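Local coordinates for START domain-containing protein 10 (Homo sapiens, PDB 6SER) that transfers phosphatidylcholine and phosphatidylethanolamine between membranes, preferring species with a palmitoyl or stearoyl sn-1 chain and an unsaturated sn-2 chain, at residues Ile89-Arg92 and Lys93-Ser97; Pro223-Lys226 and Gln227-Pro231; Thr81-Asp84 and Val85-Ile89. All coordinates share one frame; numbering follows the deposited sequence.

Contact 1: residues Ile89-Arg92 and Lys93-Ser97; sequences IEYR and KKWDS. With PO4 (phosphate ion), chain B.
Y91 and W95 make the dense half of this contact, one helical turn apart. W95 brings CD1 of its five-membered ring over one face of Y91, off-centre toward the rim, with W95 CD1 3.3 Å from Y91 CD2. The two planes meet obliquely, inclined at 49°. The indole gets there because its CG stands between backbone N and carbonyl carbon (chi1 63°), folding the ring back along the helix; W95 CD1 thereby also comes to 3.1 Å from Y91 O. The Y91 ring is buried, and its OH is hydrogen-bonded to A218 O of helix 197-227, so the hydroxyl is anchored while W95 covers part of one face. All this happens in the short helix 89-95, which follows directly on helix 79-87 within the helix-grip fold of the START domain. Its end is marked by the backbone: K94 N bonds to Y91 O at 2.8 Å, while D96, the first residue to leave helical geometry, gives its N to R92 O, also at 2.8 Å. R92 makes a second tight part with W95 and D96. Its chain bends at chi2, and the CZ2-CH2 rim of W95 lies over one face of its guanidinium, R92 NE 3.7 Å from W95 CZ2, the planes 42° apart. R92 NH1 forms a salt bridge to D96 OD2 at 2.7 Å. The oxygen lies in the guanidinium plane but is met on its anti side, somewhat out of the carboxylate plane, and is shared with Y117 OH; D96 OD1 accepts from N98 N, just beyond the segment. The contact loosens at E90 and K93, both exposed, E90 leaning on W225 and K93 toward V99. K94 is exposed too, its CB and CG passing obliquely by the Y91 ring before NZ reaches phosphate O3 through a weak bond.

Contact 2: residues Pro223-Lys226 and Gln227-Pro231; sequences PEWK and QKHLP. With PO4 (phosphate ion), chain B.
W225 presents one face to the imidazole of H229 in an offset stack, the five-membered ring centroid 3.8 Å from that of the histidine and the planes only 13° apart. H229 CB adds a CH-pi contact over the six-membered ring. The Y91 ring meets the other side of the indole, its plane inclined by about 50°. Both stacked rings turn an edge to the same phosphate, probably from the crystallisation liquor: W225 NE1 bonds to its O1 at 3.1 Å, and H229 NE2 to its O4 at 2.8 Å. The other nitrogen of the imidazole, H229 ND1, gives a nearly straight bond of 2.6 Å to W225 O, which lies in the histidine plane; K228 N reaches that carbonyl from the opposite face. Here helix 197-227 ends and the chain turns away, with H229 N bonding to K226 O. K226, bent at chi2 (48°), curls its chain around so that K226 NZ grips H229 O at 3.1 Å and L230 O at 3.0 Å, with F233 O as a further acceptor. That amine therefore pins the turn after the helix through three main-chain oxygens. With ND1 and NE2 both acting as donors, H229 is probably protonated, and the positive charge would suit both the indole face and the anion.

Contact 3: residues Thr81-Asp84 and Val85-Ile89; sequences TLYD and VLHDI
With its CG anti to the backbone N (chi1 -171°), Y83 sends its ring out alongside the helix, and H87, one turn later, swings its CG to an unusual chi1 of -95° that sets the imidazole against it. The result is an edge-to-face pair: the CD2-NE2 edge of H87 points at the face of Y83, the planes 88° apart and the centroids separated by 4.5 Å. The histidine lies toward the rim of the phenol, H87 CD2 being 3.3 Å from Y83 CZ. From the same edge, H87 NE2 gives a weak hydrogen bond to Y83 OH at 3.0 Å, which ties the imidazole to the hydroxyl end of the ring. Beneath them runs ordinary alpha-helical bonding, V85 N to T81 O, L86 N to L82 O at 3.1 Å, and H87 N to Y83 O at 3.0 Å. The pattern weakens where the helix stops: D84 O takes D88 N only in a weak bond, 2.8 Å but bent. D88 then serves as N-cap of the next helix, its OD2 accepting from Y91 N, while its OD1 is bonded to Y222 OH. D84 is held at both carboxylate oxygens, by W236 NE1 and in a salt bridge with K234, which probably keeps this buried acid charged. Helix 79-87 is thus wedged between curled sheet and long helix: L82 packs on strands 161-175 and 181-190 and on M215 and C219 of helix 197-227, L86 meets the same two strands, Y83 stacks on Y143, and H87 is stacked on W236 and meets W136 edge-to-face.

The three contacts lie on the same side of the chain's centre, where the end of helix 197-227 meets helices 79-87 and 89-95. Contacts 1 and 3 share I89, with centres about 10 Å apart, and V85 CG1 reaches W95 NE1 at 4.1 Å. Contact 2, centred about 13 Å from contact 1, meets it where Y91 CD1 lies 3.4 Å from W225 CE3 and K94 CD 3.7 Å from W225 NE1. One phosphate, held by W225 and H229 and weakly by K94, touches both. Between contacts 2 and 3, about 12 Å apart, D88 OD1 sits 4.0 Å from K226 CE. Polyether molecules near R92, I89 and L86, probably from the crystallisation liquor, may mark a pocket.

Contact 1: residues Ile89-Arg92 and Lys93-Ser97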
loop_
_atom_site.group_PDB
_atom_site.type_symbol
_atom_site.label_atom_id
_atom_site.label_comp_id
_atom_site.label_asym_id
_atom_site.label_seq_id
_atom_site.Cartn_x
_atom_site.Cartn_y
_atom_site.Cartn_z
ATOM N N ILE A 89 10.986 0.063 4.206
ATOM C CA ILE A 89 10.985 -1.308 3.686
ATOM C C ILE A 89 11.667 -2.261 4.657
ATOM O O ILE A 89 11.184 -3.374 4.897
ATOM C CB ILE A 89 11.647 -1.369 2.295
ATOM C CG1 ILE A 89 10.714 -0.800 1.234
ATOM C CG2 ILE A 89 11.982 -2.802 1.920
ATOM C CD1 ILE A 89 11.132 0.528 0.732
ATOM N N GLU A 90 12.799 -1.841 5.228
ATOM C CA GLU A 90 13.559 -2.719 6.113
ATOM C C GLU A 90 12.749 -3.123 7.339
ATOM O O GLU A 90 12.762 -4.291 7.745
ATOM C CB GLU A 90 14.852 -2.030 6.547
ATOM C CG GLU A 90 15.587 -2.809 7.603
ATOM C CD GLU A 90 16.836 -2.099 8.127
ATOM O OE1 GLU A 90 17.725 -2.807 8.620
ATOM O OE2 GLU A 90 16.929 -0.857 8.057
ATOM N N TYR A 91 12.058 -2.159 7.956
ATOM C CA TYR A 91 11.224 -2.403 9.131
ATOM C C TYR A 91 10.053 -3.349 8.856
ATOM O O TYR A 91 9.580 -3.994 9.794
ATOM C CB TYR A 91 10.688 -1.067 9.646
ATOM C CG TYR A 91 10.018 -1.103 10.999
ATOM C CD1 TYR A 91 10.663 -1.648 12.103
ATOM C CD2 TYR A 91 8.751 -0.546 11.186
ATOM C CE1 TYR A 91 10.059 -1.653 13.357
ATOM C CE2 TYR A 91 8.140 -0.547 12.434
ATOM C CZ TYR A 91 8.795 -1.099 13.511
ATOM O OH TYR A 91 8.189 -1.103 14.741
ATOM N N ARG A 92 9.576 -3.444 7.605
ATOM C CA ARG A 92 8.438 -4.310 7.293
ATOM C C ARG A 92 8.649 -5.720 7.817
ATOM O O ARG A 92 7.739 -6.318 8.399
ATOM C CB ARG A 92 8.186 -4.360 5.783
ATOM C CG ARG A 92 7.053 -3.469 5.285
ATOM C CD ARG A 92 5.663 -4.131 5.368
ATOM N NE ARG A 92 4.623 -3.171 4.990
ATOM C CZ ARG A 92 3.354 -3.470 4.718
ATOM N NH1 ARG A 92 2.930 -4.725 4.770
ATOM N NH2 ARG A 92 2.508 -2.503 4.383
ATOM N N LYS A 93 9.842 -6.270 7.628
ATOM C CA LYS A 93 10.082 -7.632 8.090
ATOM C C LYS A 93 10.083 -7.749 9.605
ATOM O O LYS A 93 9.968 -8.860 10.122
ATOM C CB LYS A 93 11.399 -8.152 7.541
ATOM C CG LYS A 93 11.296 -8.613 6.112
ATOM C CD LYS A 93 12.666 -8.961 5.577
ATOM C CE LYS A 93 12.564 -9.448 4.158
ATOM N NZ LYS A 93 13.900 -9.743 3.588
ATOM N N LYS A 94 10.211 -6.638 10.327
ATOM C CA LYS A 94 10.176 -6.715 11.780
ATOM C C LYS A 94 8.760 -6.962 12.294
ATOM O O LYS A 94 8.567 -7.793 13.189
ATOM C CB LYS A 94 10.768 -5.439 12.391
ATOM C CG LYS A 94 10.863 -5.441 13.916
ATOM C CD LYS A 94 11.910 -6.422 14.449
ATOM C CE LYS A 94 11.928 -6.424 15.984
ATOM N NZ LYS A 94 12.949 -7.352 16.553
ATOM N N TRP A 95 7.754 -6.273 11.734
ATOM C CA TRP A 95 6.390 -6.345 12.248
ATOM C C TRP A 95 5.371 -7.006 11.320
ATOM O O TRP A 95 4.260 -7.295 11.776
ATOM C CB TRP A 95 5.865 -4.941 12.594
ATOM C CG TRP A 95 5.776 -4.019 11.408
ATOM C CD1 TRP A 95 6.771 -3.219 10.917
ATOM C CD2 TRP A 95 4.632 -3.793 10.569
ATOM N NE1 TRP A 95 6.318 -2.513 9.825
ATOM C CE2 TRP A 95 5.013 -2.853 9.588
ATOM C CE3 TRP A 95 3.327 -4.296 10.551
ATOM C CZ2 TRP A 95 4.139 -2.407 8.603
ATOM C CZ3 TRP A 95 2.459 -3.851 9.571
ATOM C CH2 TRP A 95 2.867 -2.912 8.613
ATOM N N ASP A 96 5.691 -7.230 10.048
ATOM C CA ASP A 96 4.756 -7.836 9.097
ATOM C C ASP A 96 5.003 -9.341 9.108
ATOM O O ASP A 96 6.027 -9.816 8.607
ATOM C CB ASP A 96 4.941 -7.229 7.704
ATOM C CG ASP A 96 4.027 -7.847 6.632
ATOM O OD1 ASP A 96 3.561 -8.997 6.782
ATOM O OD2 ASP A 96 3.805 -7.175 5.595
ATOM N N SER A 97 4.065 -10.090 9.685
ATOM C CA SER A 97 4.257 -11.525 9.852
ATOM C C SER A 97 4.036 -12.320 8.571
ATOM O O SER A 97 4.346 -13.514 8.549
ATOM C CB SER A 97 3.327 -12.042 10.948
ATOM O OG SER A 97 2.025 -11.523 10.765
HETATM P P PO4 B . 16.491 -6.521 14.813
HETATM O O1 PO4 B . 15.641 -6.054 13.771
HETATM O O2 PO4 B . 16.533 -7.916 14.807
HETATM O O3 PO4 B . 15.981 -6.068 16.031
HETATM O O4 PO4 B . 17.816 -6.034 14.628
#

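Contact 2: residues Pro223-Lys226 and Gln227-Pro231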
loop_
_atom_site.group_PDB
_atom_site.type_symbol
_atom_site.label_atom_id
_atom_site.label_comp_id
_atom_site.label_asym_id
_atom_site.label_seq_id
_atom_site.Cartn_x
_atom_site.Cartn_y
_atom_site.Cartn_z
ATOM N N PRO A 223 10.215 4.270 16.922
ATOM C CA PRO A 223 11.335 5.156 17.308
ATOM C C PRO A 223 12.492 4.426 17.969
ATOM O O PRO A 223 13.650 4.664 17.607
ATOM C CB PRO A 223 10.664 6.163 18.254
ATOM C CG PRO A 223 9.229 6.225 17.748
ATOM C CD PRO A 223 8.923 4.790 17.417
ATOM N N GLU A 224 12.202 3.507 18.896
ATOM C CA GLU A 224 13.262 2.745 19.553
ATOM C C GLU A 224 13.964 1.806 18.580
ATOM O O GLU A 224 15.195 1.693 18.599
ATOM C CB GLU A 224 12.692 1.958 20.732
ATOM C CG GLU A 224 12.341 2.822 21.939
ATOM C CD GLU A 224 11.655 2.037 23.046
ATOM O OE1 GLU A 224 11.011 1.007 22.742
ATOM O OE2 GLU A 224 11.765 2.450 24.222
ATOM N N TRP A 225 13.200 1.117 17.730
ATOM C CA TRP A 225 13.814 0.234 16.745
ATOM C C TRP A 225 14.681 1.020 15.765
ATOM O O TRP A 225 15.810 0.620 15.455
ATOM C CB TRP A 225 12.732 -0.551 16.000
ATOM C CG TRP A 225 13.290 -1.539 15.032
ATOM C CD1 TRP A 225 13.569 -2.857 15.268
ATOM C CD2 TRP A 225 13.644 -1.290 13.669
ATOM N NE1 TRP A 225 14.070 -3.445 14.135
ATOM C CE2 TRP A 225 14.126 -2.506 13.137
ATOM C CE3 TRP A 225 13.594 -0.160 12.844
ATOM C CZ2 TRP A 225 14.565 -2.624 11.814
ATOM C CZ3 TRP A 225 14.024 -0.280 11.526
ATOM C CH2 TRP A 225 14.508 -1.502 11.026
ATOM N N LYS A 226 14.163 2.142 15.263
ATOM C CA LYS A 226 14.887 2.899 14.245
ATOM C C LYS A 226 16.151 3.532 14.819
ATOM O O LYS A 226 17.135 3.719 14.095
ATOM C CB LYS A 226 13.953 3.957 13.638
ATOM C CG LYS A 226 14.524 4.755 12.464
ATOM C CD LYS A 226 15.171 3.858 11.405
ATOM C CE LYS A 226 15.525 4.671 10.162
ATOM N NZ LYS A 226 16.449 3.934 9.271
ATOM N N GLN A 227 16.139 3.856 16.118
ATOM C CA GLN A 227 17.339 4.336 16.795
ATOM C C GLN A 227 18.455 3.295 16.778
ATOM O O GLN A 227 19.634 3.654 16.777
ATOM C CB GLN A 227 16.995 4.722 18.233
ATOM C CG GLN A 227 18.181 5.174 19.048
ATOM C CD GLN A 227 18.855 6.377 18.436
ATOM O OE1 GLN A 227 18.189 7.334 18.039
ATOM N NE2 GLN A 227 20.184 6.330 18.339
ATOM N N LYS A 228 18.115 2.008 16.757
ATOM C CA LYS A 228 19.126 0.962 16.673
ATOM C C LYS A 228 19.490 0.582 15.241
ATOM O O LYS A 228 20.338 -0.298 15.053
ATOM C CB LYS A 228 18.660 -0.300 17.410
ATOM C CG LYS A 228 18.364 -0.113 18.889
ATOM C CD LYS A 228 17.833 -1.403 19.505
ATOM C CE LYS A 228 17.326 -1.160 20.917
ATOM N NZ LYS A 228 16.645 -2.360 21.478
ATOM N N HIS A 229 18.890 1.216 14.230
ATOM C CA HIS A 229 19.061 0.796 12.834
ATOM C C HIS A 229 19.262 2.010 11.923
ATOM O O HIS A 229 18.465 2.295 11.031
ATOM C CB HIS A 229 17.872 -0.039 12.366
ATOM C CG HIS A 229 17.704 -1.322 13.115
ATOM N ND1 HIS A 229 17.034 -1.400 14.318
ATOM C CD2 HIS A 229 18.127 -2.579 12.836
ATOM C CE1 HIS A 229 17.046 -2.651 14.745
ATOM N NE2 HIS A 229 17.702 -3.386 13.865
ATOM N N LEU A 230 20.372 2.717 12.134
ATOM C CA LEU A 230 20.741 3.911 11.381
ATOM C C LEU A 230 19.608 4.929 11.444
ATOM O O LEU A 230 18.929 5.169 10.438
ATOM C CB LEU A 230 21.091 3.567 9.923
ATOM C CG LEU A 230 22.243 2.557 9.746
ATOM C CD1 LEU A 230 22.609 2.245 8.285
ATOM C CD2 LEU A 230 23.484 2.985 10.511
ATOM N N PRO A 231 19.390 5.559 12.599
ATOM C CA PRO A 231 18.296 6.535 12.719
ATOM C C PRO A 231 18.329 7.662 11.710
ATOM O O PRO A 231 17.257 8.183 11.374
ATOM C CB PRO A 231 18.464 7.057 14.156
ATOM C CG PRO A 231 19.822 6.699 14.555
ATOM C CD PRO A 231 20.090 5.393 13.878
HETATM P P PO4 B . 16.491 -6.521 14.813
HETATM O O1 PO4 B . 15.641 -6.054 13.771
HETATM O O2 PO4 B . 16.533 -7.916 14.807
HETATM O O3 PO4 B . 15.981 -6.068 16.031
HETATM O O4 PO4 B . 17.816 -6.034 14.628
#

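Contact 3: residues Thr81-Asp84 and Val85-Ile89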
loop_
_atom_site.group_PDB
_atom_site.type_symbol
_atom_site.label_atom_id
_atom_site.label_comp_id
_atom_site.label_asym_id
_atom_site.label_seq_id
_atom_site.Cartn_x
_atom_site.Cartn_y
_atom_site.Cartn_z
ATOM N N THR A 81 5.535 9.782 12.110
ATOM C CA THR A 81 5.950 8.439 12.503
ATOM C C THR A 81 5.229 7.380 11.681
ATOM O O THR A 81 5.849 6.428 11.188
ATOM C CB THR A 81 5.699 8.226 13.994
ATOM O OG1 THR A 81 6.485 9.158 14.745
ATOM C CG2 THR A 81 6.078 6.809 14.394
ATOM N N LEU A 82 3.919 7.534 11.509
ATOM C CA LEU A 82 3.194 6.629 10.631
ATOM C C LEU A 82 3.754 6.681 9.210
ATOM O O LEU A 82 3.846 5.652 8.534
ATOM C CB LEU A 82 1.711 6.984 10.669
ATOM C CG LEU A 82 0.661 6.104 10.003
ATOM C CD1 LEU A 82 0.779 4.643 10.415
ATOM C CD2 LEU A 82 -0.656 6.653 10.414
ATOM N N TYR A 83 4.193 7.863 8.765
ATOM C CA TYR A 83 4.771 8.002 7.429
ATOM C C TYR A 83 6.075 7.215 7.306
ATOM O O TYR A 83 6.280 6.484 6.329
ATOM C CB TYR A 83 4.990 9.487 7.125
ATOM C CG TYR A 83 5.393 9.835 5.700
ATOM C CD1 TYR A 83 4.584 9.491 4.613
ATOM C CD2 TYR A 83 6.563 10.544 5.445
ATOM C CE1 TYR A 83 4.944 9.829 3.309
ATOM C CE2 TYR A 83 6.927 10.894 4.146
ATOM C CZ TYR A 83 6.119 10.534 3.085
ATOM O OH TYR A 83 6.492 10.866 1.796
ATOM N N ASP A 84 6.968 7.349 8.297
ATOM C CA ASP A 84 8.216 6.586 8.294
ATOM C C ASP A 84 7.949 5.091 8.219
ATOM O O ASP A 84 8.642 4.357 7.495
ATOM C CB ASP A 84 9.036 6.891 9.554
ATOM C CG ASP A 84 9.651 8.278 9.538
ATOM O OD1 ASP A 84 9.715 8.908 8.454
ATOM O OD2 ASP A 84 10.086 8.727 10.617
ATOM N N VAL A 85 6.950 4.620 8.967
ATOM C CA VAL A 85 6.687 3.187 9.053
ATOM C C VAL A 85 6.190 2.654 7.716
ATOM O O VAL A 85 6.607 1.581 7.264
ATOM C CB VAL A 85 5.688 2.920 10.190
ATOM C CG1 VAL A 85 5.228 1.467 10.179
ATOM C CG2 VAL A 85 6.323 3.297 11.517
ATOM N N LEU A 86 5.302 3.398 7.056
ATOM C CA LEU A 86 4.864 2.988 5.729
ATOM C C LEU A 86 6.017 2.982 4.732
ATOM O O LEU A 86 6.050 2.131 3.840
ATOM C CB LEU A 86 3.741 3.901 5.238
ATOM C CG LEU A 86 2.412 3.717 5.981
ATOM C CD1 LEU A 86 1.328 4.650 5.443
ATOM C CD2 LEU A 86 1.976 2.277 5.896
ATOM N N HIS A 87 6.976 3.896 4.878
ATOM C CA HIS A 87 8.071 3.987 3.919
ATOM C C HIS A 87 9.176 2.967 4.179
ATOM O O HIS A 87 9.860 2.560 3.236
ATOM C CB HIS A 87 8.675 5.395 3.939
ATOM C CG HIS A 87 8.110 6.317 2.899
ATOM N ND1 HIS A 87 8.297 6.118 1.549
ATOM C CD2 HIS A 87 7.393 7.464 3.014
ATOM C CE1 HIS A 87 7.710 7.094 0.874
ATOM N NE2 HIS A 87 7.150 7.921 1.741
ATOM N N ASP A 88 9.365 2.539 5.432
ATOM C CA ASP A 88 10.569 1.809 5.840
ATOM C C ASP A 88 10.478 0.353 5.410
ATOM O O ASP A 88 10.005 -0.505 6.157
ATOM C CB ASP A 88 10.764 1.914 7.349
ATOM C CG ASP A 88 12.168 1.522 7.787
ATOM O OD1 ASP A 88 12.756 2.242 8.614
ATOM O OD2 ASP A 88 12.682 0.491 7.298
ATOM N N ILE A 89 10.986 0.063 4.206
ATOM C CA ILE A 89 10.985 -1.308 3.686
ATOM C C ILE A 89 11.667 -2.261 4.657
ATOM O O ILE A 89 11.184 -3.374 4.897
ATOM C CB ILE A 89 11.647 -1.369 2.295
ATOM C CG1 ILE A 89 10.714 -0.800 1.234
ATOM C CG2 ILE A 89 11.982 -2.802 1.920
ATOM C CD1 ILE A 89 11.132 0.528 0.732
#